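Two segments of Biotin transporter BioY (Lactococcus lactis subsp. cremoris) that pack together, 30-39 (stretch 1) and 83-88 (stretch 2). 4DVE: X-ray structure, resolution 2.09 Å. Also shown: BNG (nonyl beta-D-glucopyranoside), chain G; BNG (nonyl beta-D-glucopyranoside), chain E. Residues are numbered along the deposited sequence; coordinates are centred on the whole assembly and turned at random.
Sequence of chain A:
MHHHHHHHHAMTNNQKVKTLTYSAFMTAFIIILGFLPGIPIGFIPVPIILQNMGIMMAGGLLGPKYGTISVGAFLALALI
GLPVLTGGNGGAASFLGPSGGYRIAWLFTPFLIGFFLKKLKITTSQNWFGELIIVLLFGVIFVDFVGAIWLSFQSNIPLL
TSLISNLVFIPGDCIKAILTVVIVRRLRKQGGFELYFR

Stretch 1, residues 30-39: IIILGFLPGI
Stretch 2 83-88: PVLTGG

Stretch 2 has no regular secondary structure. Stretch 1 continues a helix that begins earlier in the chain and includes Ile30 to Leu33; a type I turn runs from Leu33 to Leu36, and stretch 2 packs alongside. The register advances in the same sense along both segments, with CA–CA separations of 5.5 Å for Ile31–Val84, 4.0 Å for Gly34–Thr86 and 4.9 Å for Pro37–Gly87. The side chain of Pro83 (phi/psi -84/65) does not reach stretch 1.

Val84 (-99/-6, chi1 m) makes the apolar contact: its CB lies 4.1 Å from CG1 of Ile31, an m,t rotamer, and both CA-to-CB bonds point sideways. Water 1 lies between the two carbonyls, its O 2.9 Å from Val84 O and 2.6 Å from Ile31 O, and bridges acceptors that could not pair directly. An ideal CB on Gly34 (-68/-9) would sit a tight 3.0 Å from Val84 O, so the missing side chain permits the close backbone approach.

The CA-to-CB bond of Leu85 (-83/158, m,t) points away from stretch 1, and Leu85 O accepts a weak 3.0 Å hydrogen bond from Gly88 N.

Thr86 (-40/128, chi1 m), its CA-to-CB bond sideways, touches several residues of stretch 1. Its CA approaches Gly34 O at 3.4 Å with a CA-H...O angle of 162°, while CG2 lies 3.4 Å from both Leu36 O and Gly38 N. On Gly38 (-77/157) an ideal CB would come within 3.5 Å of Thr86 CG2, again tight. Thr86 OG1 is 2.8 Å from the O of water 2, which donates to Leu33 O at 2.9 Å.

Gly87, at a positive phi favouring glycine (77/18), supplies the one direct hydrogen bond between the segments: Gly87 N to Gly34 O, 3.2 Å, 151°. Gly34 O thus receives both this N-H and the CA-H of Thr86. Gly88 (75/42), also at a positive phi that favours glycine, makes no contact with stretch 1. The two stretches together bury 291 Å², both sides summed.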

# COMPACT_ATOMS: atom_id res chain seq x y z
N ILE A 30 -0.85 6.39 6.74
CA ILE A 30 -1.19 4.98 6.70
C ILE A 30 -1.76 4.51 8.05
O ILE A 30 -2.77 3.75 8.11
CB ILE A 30 0.03 4.14 6.29
CG1 ILE A 30 0.47 4.44 4.85
CG2 ILE A 30 -0.30 2.65 6.45
CD1 ILE A 30 1.91 4.03 4.53
N ILE A 31 -1.12 4.97 9.12
CA ILE A 31 -1.58 4.68 10.49
C ILE A 31 -2.97 5.27 10.74
O ILE A 31 -3.85 4.56 11.25
CB ILE A 31 -0.57 5.19 11.56
CG1 ILE A 31 0.75 4.40 11.48
CG2 ILE A 31 -1.17 5.08 12.97
CD1 ILE A 31 1.90 4.97 12.29
N ILE A 32 -3.19 6.52 10.37
CA ILE A 32 -4.51 7.18 10.54
C ILE A 32 -5.64 6.41 9.80
O ILE A 32 -6.72 6.24 10.34
CB ILE A 32 -4.45 8.67 10.09
CG1 ILE A 32 -3.61 9.48 11.11
CG2 ILE A 32 -5.84 9.30 9.98
CD1 ILE A 32 -3.15 10.83 10.61
N LEU A 33 -5.37 5.92 8.59
CA LEU A 33 -6.35 5.11 7.85
C LEU A 33 -6.76 3.84 8.61
O LEU A 33 -7.89 3.38 8.51
CB LEU A 33 -5.82 4.74 6.46
CG LEU A 33 -5.61 5.89 5.45
CD1 LEU A 33 -4.97 5.30 4.19
CD2 LEU A 33 -6.88 6.64 5.12
N GLY A 34 -5.84 3.30 9.39
CA GLY A 34 -6.13 2.17 10.26
C GLY A 34 -7.05 2.46 11.44
O GLY A 34 -7.48 1.51 12.10
N PHE A 35 -7.38 3.73 11.70
CA PHE A 35 -8.31 4.09 12.80
C PHE A 35 -9.76 3.80 12.42
O PHE A 35 -10.63 3.76 13.30
CB PHE A 35 -8.21 5.58 13.20
CG PHE A 35 -6.87 6.02 13.74
CD1 PHE A 35 -5.96 5.11 14.26
CD2 PHE A 35 -6.55 7.37 13.76
CE1 PHE A 35 -4.74 5.55 14.77
CE2 PHE A 35 -5.34 7.81 14.28
CZ PHE A 35 -4.43 6.89 14.78
N LEU A 36 -10.04 3.64 11.13
CA LEU A 36 -11.33 3.10 10.68
C LEU A 36 -11.42 1.61 10.97
O LEU A 36 -10.55 0.85 10.58
CB LEU A 36 -11.50 3.26 9.18
CG LEU A 36 -12.26 4.46 8.67
CD1 LEU A 36 -11.28 5.61 8.51
CD2 LEU A 36 -12.93 4.11 7.34
N PRO A 37 -12.50 1.17 11.63
CA PRO A 37 -12.64 -0.28 11.82
C PRO A 37 -12.81 -1.01 10.48
O PRO A 37 -13.30 -0.42 9.51
CB PRO A 37 -13.91 -0.40 12.66
CG PRO A 37 -14.71 0.79 12.27
CD PRO A 37 -13.69 1.90 12.09
N GLY A 38 -12.39 -2.26 10.43
CA GLY A 38 -12.56 -3.12 9.29
C GLY A 38 -14.00 -3.62 9.22
O GLY A 38 -14.69 -3.63 10.23
N ILE A 39 -14.45 -4.01 8.02
CA ILE A 39 -15.76 -4.59 7.83
C ILE A 39 -15.63 -6.09 7.61
O ILE A 39 -15.12 -6.52 6.57
CB ILE A 39 -16.51 -3.94 6.65
CG1 ILE A 39 -16.57 -2.42 6.85
CG2 ILE A 39 -17.93 -4.54 6.50
CD1 ILE A 39 -17.05 -1.69 5.61
N PRO A 83 -0.20 -0.80 18.10
CA PRO A 83 -1.46 -1.22 17.49
C PRO A 83 -1.86 -0.33 16.31
O PRO A 83 -2.86 0.38 16.34
CB PRO A 83 -2.46 -1.13 18.67
CG PRO A 83 -1.89 -0.06 19.55
CD PRO A 83 -0.39 -0.13 19.39
N VAL A 84 -1.05 -0.38 15.27
CA VAL A 84 -1.19 0.52 14.12
C VAL A 84 -1.92 -0.10 12.93
O VAL A 84 -2.20 0.58 11.94
CB VAL A 84 0.18 1.03 13.67
CG1 VAL A 84 0.84 1.86 14.79
CG2 VAL A 84 1.05 -0.13 13.20
N LEU A 85 -2.22 -1.39 13.00
CA LEU A 85 -3.01 -2.04 11.95
C LEU A 85 -4.47 -1.78 12.24
O LEU A 85 -4.84 -1.50 13.38
CB LEU A 85 -2.75 -3.55 11.91
CG LEU A 85 -1.29 -3.95 11.66
CD1 LEU A 85 -1.09 -5.46 11.85
CD2 LEU A 85 -0.84 -3.49 10.28
N THR A 86 -5.29 -1.89 11.20
CA THR A 86 -6.74 -1.68 11.29
C THR A 86 -7.41 -2.26 12.56
O THR A 86 -7.22 -3.43 12.91
CB THR A 86 -7.43 -2.26 10.03
OG1 THR A 86 -6.97 -1.52 8.87
CG2 THR A 86 -8.96 -2.16 10.17
N GLY A 87 -8.18 -1.42 13.25
CA GLY A 87 -8.84 -1.82 14.48
C GLY A 87 -7.95 -1.89 15.73
O GLY A 87 -8.34 -2.48 16.71
N GLY A 88 -6.78 -1.27 15.72
CA GLY A 88 -5.90 -1.32 16.91
C GLY A 88 -5.21 -2.68 17.06
O GLY A 88 -5.08 -3.19 18.17
C1 BNG G . -1.69 -3.28 22.45
C2 BNG G . -3.21 -3.32 22.47
C3 BNG G . -3.73 -4.68 22.00
C4 BNG G . -3.06 -5.09 20.70
C5 BNG G . -1.55 -4.95 20.79
C6 BNG G . -0.89 -5.29 19.46
C1' BNG G . 0.12 -1.98 23.24
C2' BNG G . 0.70 -0.58 23.09
C3' BNG G . -0.39 0.48 23.14
C4' BNG G . 0.19 1.85 23.46
C5' BNG G . -0.85 2.95 23.26
C6' BNG G . -0.96 3.34 21.79
C7' BNG G . -2.35 3.85 21.46
C8' BNG G . -3.26 3.78 22.68
C9' BNG G . -2.68 4.56 23.83
O1 BNG G . -1.24 -1.97 22.81
O2 BNG G . -3.68 -3.06 23.80
O3 BNG G . -5.14 -4.61 21.81
O4 BNG G . -3.39 -6.46 20.41
O5 BNG G . -1.22 -3.61 21.15
O6 BNG G . 0.52 -5.46 19.65
C1 BNG E . 9.25 7.62 10.07
C2 BNG E . 9.55 7.79 8.59
C3 BNG E . 11.04 7.61 8.31
C4 BNG E . 11.88 8.44 9.27
C5 BNG E . 11.44 8.22 10.71
C6 BNG E . 12.24 9.11 11.66
C1' BNG E . 7.55 7.85 11.70
C2' BNG E . 6.27 8.63 11.95
C3' BNG E . 5.40 7.92 12.99
C4' BNG E . 4.02 8.57 13.07
C5' BNG E . 3.18 7.93 14.17
C6' BNG E . 1.73 8.39 14.10
C7' BNG E . 0.97 8.00 15.36
C8' BNG E . -0.52 8.24 15.19
C9' BNG E . -0.80 9.66 14.75
O1 BNG E . 7.87 7.89 10.31
O2 BNG E . 8.80 6.84 7.83
O3 BNG E . 11.33 8.00 6.96
O4 BNG E . 13.26 8.07 9.13
O5 BNG E . 10.05 8.52 10.83
O6 BNG E . 11.54 9.21 12.91
O HOH W 1 -4.10 2.52 12.83
O HOH W 2 -8.22 0.65 7.67